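Local coordinates for protein Cow rumen GH26 endo-mannanase (PDB 6UEH) that hydrolyses internal beta-1,4-mannosidic linkages in mannans, probably including galactomannan, as a ruminal endo-mannanase of glycoside hydrolase family 26, at residues L296-Q300 with Y352-L357; F308-H312 with I340-L344. The contacts are given in a common frame with arbitrary orientation. Residues are numbered along the deposited sequence.

Interaction 1 of 2, residues L296-Q300 with Y352-L357; sequences LQRLQ and YDLHNL
Build Leu296-Gln300 as one regular turn of alpha-helix, with Gln300 N bonded to Leu296 O at 3.0 Å, and run Tyr352-Leu357 past it as an irregular connection. Asp353, the first residue after helix 334-351 to leave helical phi/psi, takes positive phi (54/39), and by Leu357 the backbone is extended. The register pairs Gln297 with Leu354 (CA to CA 6.7 Å) and Gln300 with Asn356 (5.9 Å). Gln300 does the main polar work. With chi1 and chi2 both t, its side chain reaches straight across and its carboxamide reads the loop backbone in both senses: His355 N donates to Gln300 OE1 at 2.8 Å, and Gln300 NE2 donates to Asp353 O at 3.0 Å, both nearly linear. One carboxamide thus serves two main-chain groups, as acceptor and donor. One helical turn back, Gln297 (t, p) curls its carboxamide toward the loop, where water bridges it: water 2 donates to Gln297 OE1 at 2.6 Å and to Tyr352 O at 2.8 Å. Gln297 NE2 is hydrogen-bonded to Asp301 OD1. Beneath the polar layer, Leu296 (m, t) meets Leu354 (m, t), CB to CD1 3.8 Å, and Leu357, CD1 to CD1 4.1 Å. Asn356, chi1 p, lays ND2 3.8 Å from Leu299 CB and donates it to Val304 O. Within the loop, His355 NE2 donates to Asp353 OD1 at 2.6 Å, while ND1 bonds Asp147. The contact joins two successive helix-to-strand units of the TIM barrel: helix 280-301 lies against the link from helix 334-351 into strand 357-362, with Leu299 packing on helix 220-230 and Leu296 on strand 306-309.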
loop_
_atom_site.group_PDB
_atom_site.type_symbol
_atom_site.label_atom_id
_atom_site.label_comp_id
_atom_site.label_asym_id
_atom_site.label_seq_id
_atom_site.Cartn_x
_atom_site.Cartn_y
_atom_site.Cartn_z
ATOM N N LEU A 296 19.528 -12.691 -10.861
ATOM C CA LEU A 296 19.808 -11.531 -10.021
ATOM C C LEU A 296 21.307 -11.266 -9.922
ATOM O O LEU A 296 21.733 -10.118 -9.780
ATOM C CB LEU A 296 19.214 -11.725 -8.624
ATOM C CG LEU A 296 17.685 -11.813 -8.598
ATOM C CD1 LEU A 296 17.171 -12.005 -7.176
ATOM C CD2 LEU A 296 17.077 -10.569 -9.236
ATOM N N GLN A 297 22.096 -12.333 -10.001
ATOM C CA GLN A 297 23.550 -12.219 -9.961
ATOM C C GLN A 297 24.071 -11.515 -11.208
ATOM O O GLN A 297 25.006 -10.720 -11.135
ATOM C CB GLN A 297 24.197 -13.599 -9.824
ATOM C CG GLN A 297 25.718 -13.562 -9.771
ATOM C CD GLN A 297 26.241 -12.857 -8.534
ATOM O OE1 GLN A 297 25.842 -13.175 -7.412
ATOM N NE2 GLN A 297 27.135 -11.889 -8.731
ATOM N N ARG A 298 23.462 -11.816 -12.352
ATOM C CA ARG A 298 23.814 -11.152 -13.604
ATOM C C ARG A 298 23.606 -9.641 -13.467
ATOM O O ARG A 298 24.440 -8.845 -13.903
ATOM C CB ARG A 298 22.983 -11.702 -14.765
ATOM C CG ARG A 298 23.183 -13.185 -15.050
ATOM C CD ARG A 298 22.216 -13.654 -16.127
ATOM N NE ARG A 298 22.483 -13.005 -17.407
ATOM C CZ ARG A 298 21.587 -12.871 -18.376
ATOM N NH1 ARG A 298 20.357 -13.328 -18.205
ATOM N NH2 ARG A 298 21.915 -12.276 -19.514
ATOM N N LEU A 299 22.492 -9.260 -12.845
ATOM C CA LEU A 299 22.212 -7.854 -12.570
ATOM C C LEU A 299 23.285 -7.268 -11.663
ATOM O O LEU A 299 23.805 -6.189 -11.932
ATOM C CB LEU A 299 20.831 -7.682 -11.929
ATOM C CG LEU A 299 19.623 -8.033 -12.799
ATOM C CD1 LEU A 299 18.327 -7.720 -12.060
ATOM C CD2 LEU A 299 19.685 -7.292 -14.121
ATOM N N GLN A 300 23.621 -7.986 -10.595
ATOM C CA GLN A 300 24.644 -7.513 -9.666
ATOM C C GLN A 300 25.998 -7.397 -10.363
ATOM O O GLN A 300 26.743 -6.443 -10.128
ATOM C CB GLN A 300 24.750 -8.434 -8.446
ATOM C CG GLN A 300 25.798 -7.978 -7.433
ATOM C CD GLN A 300 25.604 -8.590 -6.054
ATOM O OE1 GLN A 300 24.883 -8.044 -5.217
ATOM N NE2 GLN A 300 26.254 -9.723 -5.809
ATOM N N TYR A 352 23.802 -16.661 -1.545
ATOM C CA TYR A 352 24.049 -16.242 -2.922
ATOM C C TYR A 352 24.743 -14.884 -3.010
ATOM O O TYR A 352 25.038 -14.407 -4.106
ATOM C CB TYR A 352 22.740 -16.220 -3.710
ATOM C CG TYR A 352 22.212 -17.604 -4.008
ATOM C CD1 TYR A 352 22.760 -18.370 -5.030
ATOM C CD2 TYR A 352 21.179 -18.154 -3.260
ATOM C CE1 TYR A 352 22.289 -19.642 -5.304
ATOM C CE2 TYR A 352 20.700 -19.427 -3.527
ATOM C CZ TYR A 352 21.258 -20.164 -4.550
ATOM O OH TYR A 352 20.786 -21.430 -4.822
ATOM N N ASP A 353 24.999 -14.279 -1.853
ATOM C CA ASP A 353 25.769 -13.038 -1.753
ATOM C C ASP A 353 25.202 -11.922 -2.635
ATOM O O ASP A 353 25.949 -11.155 -3.246
ATOM C CB ASP A 353 27.237 -13.301 -2.113
ATOM C CG ASP A 353 28.182 -12.276 -1.508
ATOM O OD1 ASP A 353 27.836 -11.688 -0.460
ATOM O OD2 ASP A 353 29.274 -12.064 -2.077
ATOM N N LEU A 354 23.879 -11.837 -2.694
ATOM C CA LEU A 354 23.206 -10.793 -3.460
ATOM C C LEU A 354 22.854 -9.607 -2.565
ATOM O O LEU A 354 22.196 -9.767 -1.539
ATOM C CB LEU A 354 21.952 -11.355 -4.129
ATOM C CG LEU A 354 22.212 -12.371 -5.244
ATOM C CD1 LEU A 354 20.950 -13.150 -5.580
ATOM C CD2 LEU A 354 22.740 -11.659 -6.478
ATOM N N HIS A 355 23.292 -8.416 -2.956
ATOM C CA HIS A 355 23.110 -7.236 -2.116
ATOM C C HIS A 355 22.650 -6.022 -2.916
ATOM O O HIS A 355 22.658 -4.899 -2.412
ATOM C CB HIS A 355 24.410 -6.912 -1.378
ATOM C CG HIS A 355 24.990 -8.081 -0.643
ATOM N ND1 HIS A 355 24.441 -8.575 0.520
ATOM C CD2 HIS A 355 26.062 -8.863 -0.914
ATOM C CE1 HIS A 355 25.153 -9.606 0.938
ATOM N NE2 HIS A 355 26.143 -9.803 0.084
ATOM N N ASN A 356 22.241 -6.259 -4.158
ATOM C CA ASN A 356 21.819 -5.188 -5.054
ATOM C C ASN A 356 20.309 -4.980 -5.038
ATOM O O ASN A 356 19.757 -4.337 -5.927
ATOM C CB ASN A 356 22.278 -5.487 -6.481
ATOM C CG ASN A 356 21.709 -6.794 -7.012
ATOM O OD1 ASN A 356 21.527 -7.753 -6.260
ATOM N ND2 ASN A 356 21.424 -6.836 -8.309
ATOM N N LEU A 357 19.649 -5.524 -4.022
ATOM C CA LEU A 357 18.194 -5.557 -3.990
ATOM C C LEU A 357 17.599 -4.585 -2.981
ATOM O O LEU A 357 18.093 -4.450 -1.861
ATOM C CB LEU A 357 17.708 -6.971 -3.673
ATOM C CG LEU A 357 18.281 -8.095 -4.537
ATOM C CD1 LEU A 357 17.764 -9.448 -4.064
ATOM C CD2 LEU A 357 17.948 -7.864 -6.009
HETATM O O HOH W 1 27.529 -12.708 -5.451
HETATM O O HOH W 2 24.847 -15.431 -6.707
#

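Interaction 2 of 2, residues F308-H312 with I340-L344; sequences FRPLH and IWKYL. With ACT (acetate ion), chain D.
Leu311 is the oddity: a non-glycine residue in the left-handed region (phi/psi 50/46), just beyond strand 306-309. The kink lets consecutive Pro310 and Leu311 both direct their CA-to-CB bonds toward helix 334-351, while those of Arg309 and His312 point away. Set Ile340-Leu344 as regular helix, Leu344 N to Ile340 O 3.0 Å, with Leu311 nearest Trp341 at 7.1 Å between CA atoms. Leu311 (m, t) drives CD1 among three helix residues: 3.6 Å from Trp341 CA, 3.9 Å from Leu344 CD2 and 4.1 Å from Ile340 CG2. Trp341, chi1 t and chi2 -83°, swings its indole over to Pro310, whose O lies 3.2 Å from Trp341 CZ3 at the ring edge and whose CG is 3.9 Å from the same atom. Leu344 (t, p) completes the apolar patch, CD2 to Pro310 CB 3.6 Å. On the other side, His312 NE2 donates to acetate OXT at 2.9 Å; the ion, probably from the crystallisation liquor, also bonds His240. Arg309 makes salt bridges to Asp386 and Glu428, consistent with the active-site side of the barrel. This is characteristic TIM-barrel packing, an outer helix against the segment following a core strand. Strand 306-309 runs parallel between strands 234-238 and 357-362; helix 334-351 covers the kink from outside, with Trp341 NE1 bonded to Tyr379 O and Leu344 touching helix 280-301.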
loop_
_atom_site.group_PDB
_atom_site.type_symbol
_atom_site.label_atom_id
_atom_site.label_comp_id
_atom_site.label_asym_id
_atom_site.label_seq_id
_atom_site.Cartn_x
_atom_site.Cartn_y
_atom_site.Cartn_z
ATOM N N PHE A 308 13.085 -5.184 -5.660
ATOM C CA PHE A 308 12.654 -6.574 -5.742
ATOM C C PHE A 308 11.438 -6.819 -4.854
ATOM O O PHE A 308 11.492 -6.610 -3.639
ATOM C CB PHE A 308 13.813 -7.499 -5.352
ATOM C CG PHE A 308 13.543 -8.954 -5.594
ATOM C CD1 PHE A 308 12.943 -9.377 -6.768
ATOM C CD2 PHE A 308 13.910 -9.906 -4.654
ATOM C CE1 PHE A 308 12.699 -10.722 -6.994
ATOM C CE2 PHE A 308 13.670 -11.251 -4.876
ATOM C CZ PHE A 308 13.064 -11.657 -6.047
ATOM N N ARG A 309 10.343 -7.260 -5.471
ATOM C CA ARG A 309 9.084 -7.465 -4.762
ATOM C C ARG A 309 8.623 -8.923 -4.856
ATOM O O ARG A 309 7.647 -9.235 -5.540
ATOM C CB ARG A 309 8.011 -6.519 -5.319
ATOM C CG ARG A 309 6.725 -6.450 -4.507
ATOM C CD ARG A 309 5.815 -5.342 -5.026
ATOM N NE ARG A 309 5.500 -5.503 -6.444
ATOM C CZ ARG A 309 4.338 -5.956 -6.904
ATOM N NH1 ARG A 309 3.368 -6.283 -6.056
ATOM N NH2 ARG A 309 4.138 -6.069 -8.211
ATOM N N PRO A 310 9.333 -9.829 -4.167
ATOM C CA PRO A 310 8.941 -11.238 -4.198
ATOM C C PRO A 310 7.794 -11.495 -3.236
ATOM O O PRO A 310 7.495 -10.613 -2.430
ATOM C CB PRO A 310 10.210 -11.952 -3.741
ATOM C CG PRO A 310 10.798 -10.998 -2.746
ATOM C CD PRO A 310 10.471 -9.604 -3.257
ATOM N N LEU A 311 7.172 -12.669 -3.321
ATOM C CA LEU A 311 6.197 -13.106 -2.323
ATOM C C LEU A 311 5.144 -12.035 -2.063
ATOM O O LEU A 311 4.822 -11.732 -0.912
ATOM C CB LEU A 311 6.915 -13.470 -1.020
ATOM C CG LEU A 311 7.987 -14.558 -1.142
ATOM C CD1 LEU A 311 8.859 -14.612 0.103
ATOM C CD2 LEU A 311 7.333 -15.907 -1.389
ATOM N N HIS A 312 4.621 -11.464 -3.142
ATOM C CA HIS A 312 3.776 -10.280 -3.057
ATOM C C HIS A 312 2.305 -10.613 -2.811
ATOM O O HIS A 312 1.890 -11.767 -2.944
ATOM C CB HIS A 312 3.922 -9.446 -4.335
ATOM C CG HIS A 312 3.348 -10.096 -5.556
ATOM N ND1 HIS A 312 3.779 -11.320 -6.022
ATOM C CD2 HIS A 312 2.383 -9.686 -6.413
ATOM C CE1 HIS A 312 3.098 -11.640 -7.108
ATOM N NE2 HIS A 312 2.246 -10.664 -7.368
ATOM N N ILE A 340 8.853 -17.614 5.582
ATOM C CA ILE A 340 9.240 -17.854 4.195
ATOM C C ILE A 340 9.982 -16.648 3.620
ATOM O O ILE A 340 10.993 -16.806 2.935
ATOM C CB ILE A 340 8.017 -18.178 3.313
ATOM C CG1 ILE A 340 7.365 -19.484 3.775
ATOM C CG2 ILE A 340 8.418 -18.273 1.847
ATOM C CD1 ILE A 340 6.134 -19.872 2.985
ATOM N N TRP A 341 9.484 -15.447 3.911
ATOM C CA TRP A 341 10.149 -14.217 3.485
ATOM C C TRP A 341 11.568 -14.137 4.037
ATOM O O TRP A 341 12.516 -13.828 3.309
ATOM C CB TRP A 341 9.355 -12.984 3.927
ATOM C CG TRP A 341 10.023 -11.676 3.583
ATOM C CD1 TRP A 341 11.009 -11.044 4.289
ATOM C CD2 TRP A 341 9.746 -10.842 2.450
ATOM N NE1 TRP A 341 11.361 -9.870 3.665
ATOM C CE2 TRP A 341 10.603 -9.723 2.533
ATOM C CE3 TRP A 341 8.858 -10.931 1.373
ATOM C CZ2 TRP A 341 10.597 -8.704 1.582
ATOM C CZ3 TRP A 341 8.854 -9.917 0.428
ATOM C CH2 TRP A 341 9.719 -8.820 0.539
ATOM N N LYS A 342 11.708 -14.406 5.331
ATOM C CA LYS A 342 13.016 -14.382 5.973
ATOM C C LYS A 342 13.939 -15.433 5.365
ATOM O O LYS A 342 15.134 -15.194 5.199
ATOM C CB LYS A 342 12.879 -14.598 7.483
ATOM C CG LYS A 342 12.184 -13.452 8.205
ATOM C CD LYS A 342 12.143 -13.684 9.707
ATOM C CE LYS A 342 11.479 -12.522 10.426
ATOM N NZ LYS A 342 11.403 -12.749 11.896
ATOM N N TYR A 343 13.374 -16.589 5.027
ATOM C CA TYR A 343 14.126 -17.660 4.377
ATOM C C TYR A 343 14.727 -17.175 3.063
ATOM O O TYR A 343 15.921 -17.342 2.819
ATOM C CB TYR A 343 13.223 -18.876 4.133
ATOM C CG TYR A 343 13.927 -20.087 3.554
ATOM C CD1 TYR A 343 14.110 -20.225 2.183
ATOM C CD2 TYR A 343 14.392 -21.103 4.380
ATOM C CE1 TYR A 343 14.746 -21.335 1.653
ATOM C CE2 TYR A 343 15.026 -22.217 3.859
ATOM C CZ TYR A 343 15.201 -22.328 2.495
ATOM O OH TYR A 343 15.835 -23.435 1.975
ATOM N N LEU A 344 13.891 -16.571 2.223
ATOM C CA LEU A 344 14.330 -16.068 0.926
ATOM C C LEU A 344 15.361 -14.955 1.084
ATOM O O LEU A 344 16.375 -14.930 0.385
ATOM C CB LEU A 344 13.134 -15.564 0.114
ATOM C CG LEU A 344 13.457 -14.948 -1.251
ATOM C CD1 LEU A 344 14.136 -15.965 -2.166
ATOM C CD2 LEU A 344 12.200 -14.391 -1.902
HETATM C C ACT D . -0.460 -9.861 -10.054
HETATM O O ACT D . -0.588 -11.101 -10.156
HETATM O OXT ACT D . 0.520 -9.465 -9.387
HETATM C CH3 ACT D . -1.423 -8.910 -10.702
#

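How the interactions relate
About 15 Å separates the centres of the two contacts, both within the glycoside hydrolase family 26 barrel. Along the chain the order is 296-300, 308-312, 340-344, 352-357, so interaction 2 falls wholly between the two halves of interaction 1. Helix 280-301 leads into strand 306-309, and helix 334-351 into the adjacent parallel strand 357-362. The contacts also touch: Phe308 CD2 lies 3.9 Å from Leu357 CD1, and Phe308 CE2 4.3 Å from Leu296 CD1. Interaction 1 joins the C-terminal turn of helix 280-301 to the connection into strand 357-362, near where the strands begin; interaction 2 packs helix 334-351 against Pro310 and Leu311 at the C-terminal end of strand 306-309, the side where TIM-barrel enzymes carry their active sites.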